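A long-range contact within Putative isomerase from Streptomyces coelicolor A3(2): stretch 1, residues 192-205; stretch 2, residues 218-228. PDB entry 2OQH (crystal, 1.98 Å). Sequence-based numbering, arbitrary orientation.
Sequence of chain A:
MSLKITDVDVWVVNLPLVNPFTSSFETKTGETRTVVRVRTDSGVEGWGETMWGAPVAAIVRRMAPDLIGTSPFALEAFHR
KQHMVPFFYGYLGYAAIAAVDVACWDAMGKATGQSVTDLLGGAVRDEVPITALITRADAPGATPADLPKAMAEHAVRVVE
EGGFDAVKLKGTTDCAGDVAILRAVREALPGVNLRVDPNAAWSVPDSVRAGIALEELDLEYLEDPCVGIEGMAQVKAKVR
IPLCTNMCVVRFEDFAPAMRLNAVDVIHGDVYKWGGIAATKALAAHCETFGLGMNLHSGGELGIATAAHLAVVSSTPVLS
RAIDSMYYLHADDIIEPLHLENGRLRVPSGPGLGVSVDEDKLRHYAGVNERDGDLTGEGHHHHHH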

# COMPACT_ATOMS: atom_id res chain seq x y z
N VAL A 192 11.30 -6.92 17.88
CA VAL A 192 10.47 -6.73 16.71
C VAL A 192 10.56 -5.27 16.26
O VAL A 192 10.79 -4.38 17.08
N ASN A 193 10.42 -5.04 14.96
CA ASN A 193 10.42 -3.68 14.45
C ASN A 193 9.03 -3.16 14.82
O ASN A 193 8.02 -3.71 14.39
N LEU A 194 8.98 -2.11 15.62
CA LEU A 194 7.70 -1.57 16.08
C LEU A 194 7.38 -0.18 15.51
O LEU A 194 8.26 0.68 15.43
N ARG A 195 6.12 0.02 15.14
CA ARG A 195 5.65 1.28 14.55
C ARG A 195 4.30 1.69 15.14
O ARG A 195 3.60 0.88 15.73
N VAL A 196 3.94 2.96 14.97
CA VAL A 196 2.64 3.45 15.44
C VAL A 196 2.10 4.44 14.41
O VAL A 196 2.81 5.32 13.92
N ASP A 197 0.82 4.28 14.07
CA ASP A 197 0.19 5.13 13.07
C ASP A 197 -1.09 5.75 13.61
O ASP A 197 -2.15 5.12 13.59
N PRO A 198 -1.02 6.99 14.11
CA PRO A 198 -2.18 7.70 14.65
C PRO A 198 -3.07 8.27 13.54
O PRO A 198 -4.12 8.85 13.81
N ASN A 199 -2.64 8.10 12.30
CA ASN A 199 -3.40 8.61 11.16
C ASN A 199 -3.71 10.09 11.32
O ASN A 199 -4.84 10.53 11.12
N ALA A 200 -2.68 10.83 11.71
CA ALA A 200 -2.78 12.27 11.89
C ALA A 200 -3.84 12.69 12.89
O ALA A 200 -4.42 13.77 12.76
N ALA A 201 -4.07 11.86 13.91
CA ALA A 201 -5.07 12.18 14.92
C ALA A 201 -4.53 13.00 16.09
O ALA A 201 -5.30 13.57 16.85
N TRP A 202 -3.21 13.06 16.25
CA TRP A 202 -2.64 13.84 17.35
C TRP A 202 -2.31 15.26 16.94
O TRP A 202 -1.96 15.53 15.79
N SER A 203 -2.41 16.18 17.90
CA SER A 203 -2.08 17.58 17.65
C SER A 203 -0.55 17.63 17.64
O SER A 203 0.10 16.69 18.08
N VAL A 204 0.02 18.72 17.16
CA VAL A 204 1.48 18.81 17.14
C VAL A 204 2.07 18.77 18.55
O VAL A 204 3.03 18.04 18.79
N PRO A 205 1.51 19.55 19.50
CA PRO A 205 2.02 19.55 20.87
C PRO A 205 1.95 18.17 21.52
O PRO A 205 2.85 17.77 22.24
N ASP A 218 12.75 2.84 20.80
CA ASP A 218 13.44 2.68 19.52
C ASP A 218 12.55 2.10 18.41
O ASP A 218 12.83 1.05 17.84
N LEU A 219 11.48 2.82 18.09
CA LEU A 219 10.56 2.40 17.05
C LEU A 219 11.18 2.56 15.67
O LEU A 219 11.99 3.46 15.45
N GLU A 220 10.80 1.70 14.73
CA GLU A 220 11.31 1.81 13.38
C GLU A 220 10.92 3.20 12.88
O GLU A 220 11.71 3.89 12.26
N TYR A 221 9.67 3.58 13.13
CA TYR A 221 9.22 4.92 12.78
C TYR A 221 7.87 5.30 13.34
O TYR A 221 7.06 4.44 13.70
N LEU A 222 7.65 6.60 13.44
CA LEU A 222 6.41 7.18 13.92
C LEU A 222 5.70 7.58 12.63
O LEU A 222 6.19 8.42 11.88
N GLU A 223 4.55 6.96 12.37
CA GLU A 223 3.82 7.23 11.14
C GLU A 223 2.67 8.22 11.27
O GLU A 223 1.73 7.98 12.02
N ASP A 224 2.74 9.31 10.52
CA ASP A 224 1.70 10.35 10.53
C ASP A 224 1.08 10.71 11.88
O ASP A 224 -0.14 10.62 12.05
N PRO A 225 1.89 11.15 12.86
CA PRO A 225 1.26 11.50 14.13
C PRO A 225 0.32 12.71 14.05
O PRO A 225 -0.67 12.78 14.77
N CYS A 226 0.63 13.64 13.14
CA CYS A 226 -0.17 14.85 12.99
C CYS A 226 -0.43 15.20 11.53
O CYS A 226 0.12 14.58 10.63
N VAL A 227 -1.25 16.22 11.30
CA VAL A 227 -1.60 16.64 9.95
C VAL A 227 -0.65 17.67 9.33
O VAL A 227 -0.06 18.49 10.03
N GLY A 228 -0.51 17.59 8.01
CA GLY A 228 0.30 18.54 7.26
C GLY A 228 1.81 18.53 7.32
O GLY A 228 2.42 18.12 8.31

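The two stretches run side by side as neighbouring parallel strands and then as adjoining loops. Together they bury 936 Å² against each other.

The Asp 218 side chain does not reach stretch 1. Its backbone O accepts a hydrogen bond from water 1 (2.9 Å), and that water also accepts one from Leu 194 N (3.0 Å).

Leu 219 (chi1 m, chi2 t) starts sideways, but its end turns to stretch 1. Its CD2 lies 3.7 Å from Leu 194 CG, and its CD1 lies 4.1 Å from Val 196 CG1.

Glu 220 points toward stretch 1, with chi1 and chi2 both t. This extended chain reaches the guanidinium of Arg 195 near its plane and forms a salt bridge. OE1 accepts from Arg 195 NE at 2.7 Å and from Arg 195 NH2 at 2.9 Å. Water 2 donates to Glu 220 OE2 (2.7 Å) and accepts a weak bond from Arg 195 NH2 (3.2 Å).

Tyr 221 (chi1 p) lies on the same sheet face as Arg 195. Arg 195 (chi1 m, then t, t) lays its CG over the ring face, 4.2 Å from the centroid, in a CH-pi contact. Tyr 221 OH sits over one face of the guanidinium, 3.2 Å from Arg 195 NH1, but the angle is too poor for a hydrogen bond.

Leu 222 (chi1 t, chi2 p) shares the other face with Val 196 (chi1 p). Leu 222 CD1 packs 3.4 Å from Val 196 CG1 and 4.2 Å from Trp 202 CZ3.

Glu 223 (chi1 t, chi2 t) points toward stretch 1. Its OE2 is 2.7 Å from Asp 197 OD2, a close pair of like-charged groups.

Asp 224 (chi1 m) also points toward stretch 1. Water 3 lies between its OD2 (2.7 Å) and Asp 197 OD1 (3.0 Å). Asp 224 O accepts from Ala 200 N at 2.6 Å.

Pro 225 sets its CB 3.7 Å from Trp 202 CE3, at an oblique angle to the indole. Trp 202 has chi1 m. Trp 202 N donates to Pro 225 O at 3.0 Å.

Cys 226 (chi1 p) points away overall. Even so, its CB is 3.3 Å from Trp 202 O, and its SG is 4.2 Å from Val 204 CG2.

Val 227 (chi1 m) closes the contact, with CG1 3.5 Å from Ala 200 CB. Water 4 links its N (2.9 Å) to Trp 202 O (2.8 Å).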

# COMPACT_ATOMS: atom_id res chain seq x y z
CB VAL A 192 8.99 -7.07 17.02
CG1 VAL A 192 8.36 -5.94 17.83
CG2 VAL A 192 8.23 -7.29 15.74
CB ASN A 193 10.59 -3.66 12.93
CG ASN A 193 12.01 -3.91 12.51
OD1 ASN A 193 12.92 -3.24 12.98
ND2 ASN A 193 12.21 -4.87 11.62
CB LEU A 194 7.72 -1.51 17.61
CG LEU A 194 6.43 -1.16 18.34
CD1 LEU A 194 5.34 -2.14 17.96
CD2 LEU A 194 6.68 -1.21 19.84
CB ARG A 195 5.47 1.11 13.04
CG ARG A 195 6.62 0.42 12.33
CD ARG A 195 6.17 -0.07 10.95
NE ARG A 195 7.22 -0.83 10.27
CZ ARG A 195 7.03 -1.50 9.13
NH1 ARG A 195 5.84 -1.51 8.54
NH2 ARG A 195 8.05 -2.17 8.59
CB VAL A 196 2.73 4.11 16.83
CG1 VAL A 196 3.76 5.20 16.84
CG2 VAL A 196 1.37 4.65 17.22
CB ASP A 197 -0.14 4.29 11.83
CG ASP A 197 -0.61 5.13 10.66
OD1 ASP A 197 -0.92 6.33 10.85
OD2 ASP A 197 -0.68 4.58 9.54
CB PRO A 198 -1.56 8.82 15.49
CG PRO A 198 -0.21 8.27 15.86
CD PRO A 198 0.23 7.64 14.56
CB ASN A 199 -4.69 7.82 10.98
CG ASN A 199 -4.43 6.41 10.49
OD1 ASN A 199 -3.96 6.20 9.37
ND2 ASN A 199 -4.72 5.43 11.34
CB ALA A 200 -3.05 12.94 10.54
CB ALA A 201 -5.73 10.90 15.44
CB TRP A 202 -1.34 13.22 17.86
CG TRP A 202 -1.39 11.80 18.32
CD1 TRP A 202 -2.49 11.08 18.66
CD2 TRP A 202 -0.26 10.96 18.55
NE1 TRP A 202 -2.12 9.83 19.10
CE2 TRP A 202 -0.75 9.73 19.05
CE3 TRP A 202 1.13 11.12 18.40
CZ2 TRP A 202 0.10 8.67 19.39
CZ3 TRP A 202 1.97 10.06 18.74
CH2 TRP A 202 1.45 8.85 19.23
CB SER A 203 -2.60 18.47 18.77
OG SER A 203 -1.91 18.21 19.98
CB VAL A 204 1.96 20.07 16.41
CG1 VAL A 204 3.48 20.12 16.41
CG2 VAL A 204 1.45 20.06 14.97
CB PRO A 205 1.12 20.57 21.58
CG PRO A 205 0.79 21.54 20.49
CD PRO A 205 0.49 20.60 19.33
CB ASP A 218 14.69 1.81 19.70
CG ASP A 218 15.54 1.74 18.45
OD1 ASP A 218 15.68 2.78 17.76
OD2 ASP A 218 16.07 0.66 18.15
CB LEU A 219 9.29 3.25 17.11
CG LEU A 219 8.59 3.42 18.46
CD1 LEU A 219 7.47 4.45 18.32
CD2 LEU A 219 8.05 2.09 18.92
CB GLU A 220 10.74 0.72 12.48
CG GLU A 220 11.17 0.84 11.04
CD GLU A 220 10.81 -0.38 10.22
OE1 GLU A 220 9.88 -1.11 10.64
OE2 GLU A 220 11.43 -0.59 9.15
CB TYR A 221 9.24 5.17 11.26
CG TYR A 221 8.50 4.19 10.38
CD1 TYR A 221 7.11 4.11 10.39
CD2 TYR A 221 9.20 3.37 9.49
CE1 TYR A 221 6.43 3.24 9.52
CE2 TYR A 221 8.54 2.51 8.63
CZ TYR A 221 7.15 2.43 8.64
OH TYR A 221 6.51 1.55 7.79
CB LEU A 222 6.73 8.40 14.78
CG LEU A 222 5.59 9.24 15.35
CD1 LEU A 222 4.52 8.34 15.94
CD2 LEU A 222 6.15 10.18 16.41
CB GLU A 223 3.30 5.91 10.56
CG GLU A 223 2.88 5.99 9.11
CD GLU A 223 2.38 4.65 8.57
OE1 GLU A 223 2.94 3.59 8.91
OE2 GLU A 223 1.41 4.67 7.77
CB ASP A 224 0.57 9.95 9.58
CG ASP A 224 0.99 10.02 8.12
OD1 ASP A 224 1.49 11.08 7.71
OD2 ASP A 224 0.81 9.02 7.40
CB PRO A 225 2.46 11.76 15.05
CG PRO A 225 3.55 12.21 14.08
CD PRO A 225 3.36 11.25 12.93
CB CYS A 226 0.55 16.02 13.67
SG CYS A 226 2.14 16.42 12.90
CB VAL A 227 -3.01 17.28 9.91
CG1 VAL A 227 -4.04 16.30 10.44
CG2 VAL A 227 -3.03 18.54 10.74
O HOH W 1 11.72 -1.07 16.12
O HOH W 2 11.12 -3.18 8.34
O HOH W 3 -1.11 7.16 7.99
O HOH W 4 -2.49 17.26 13.68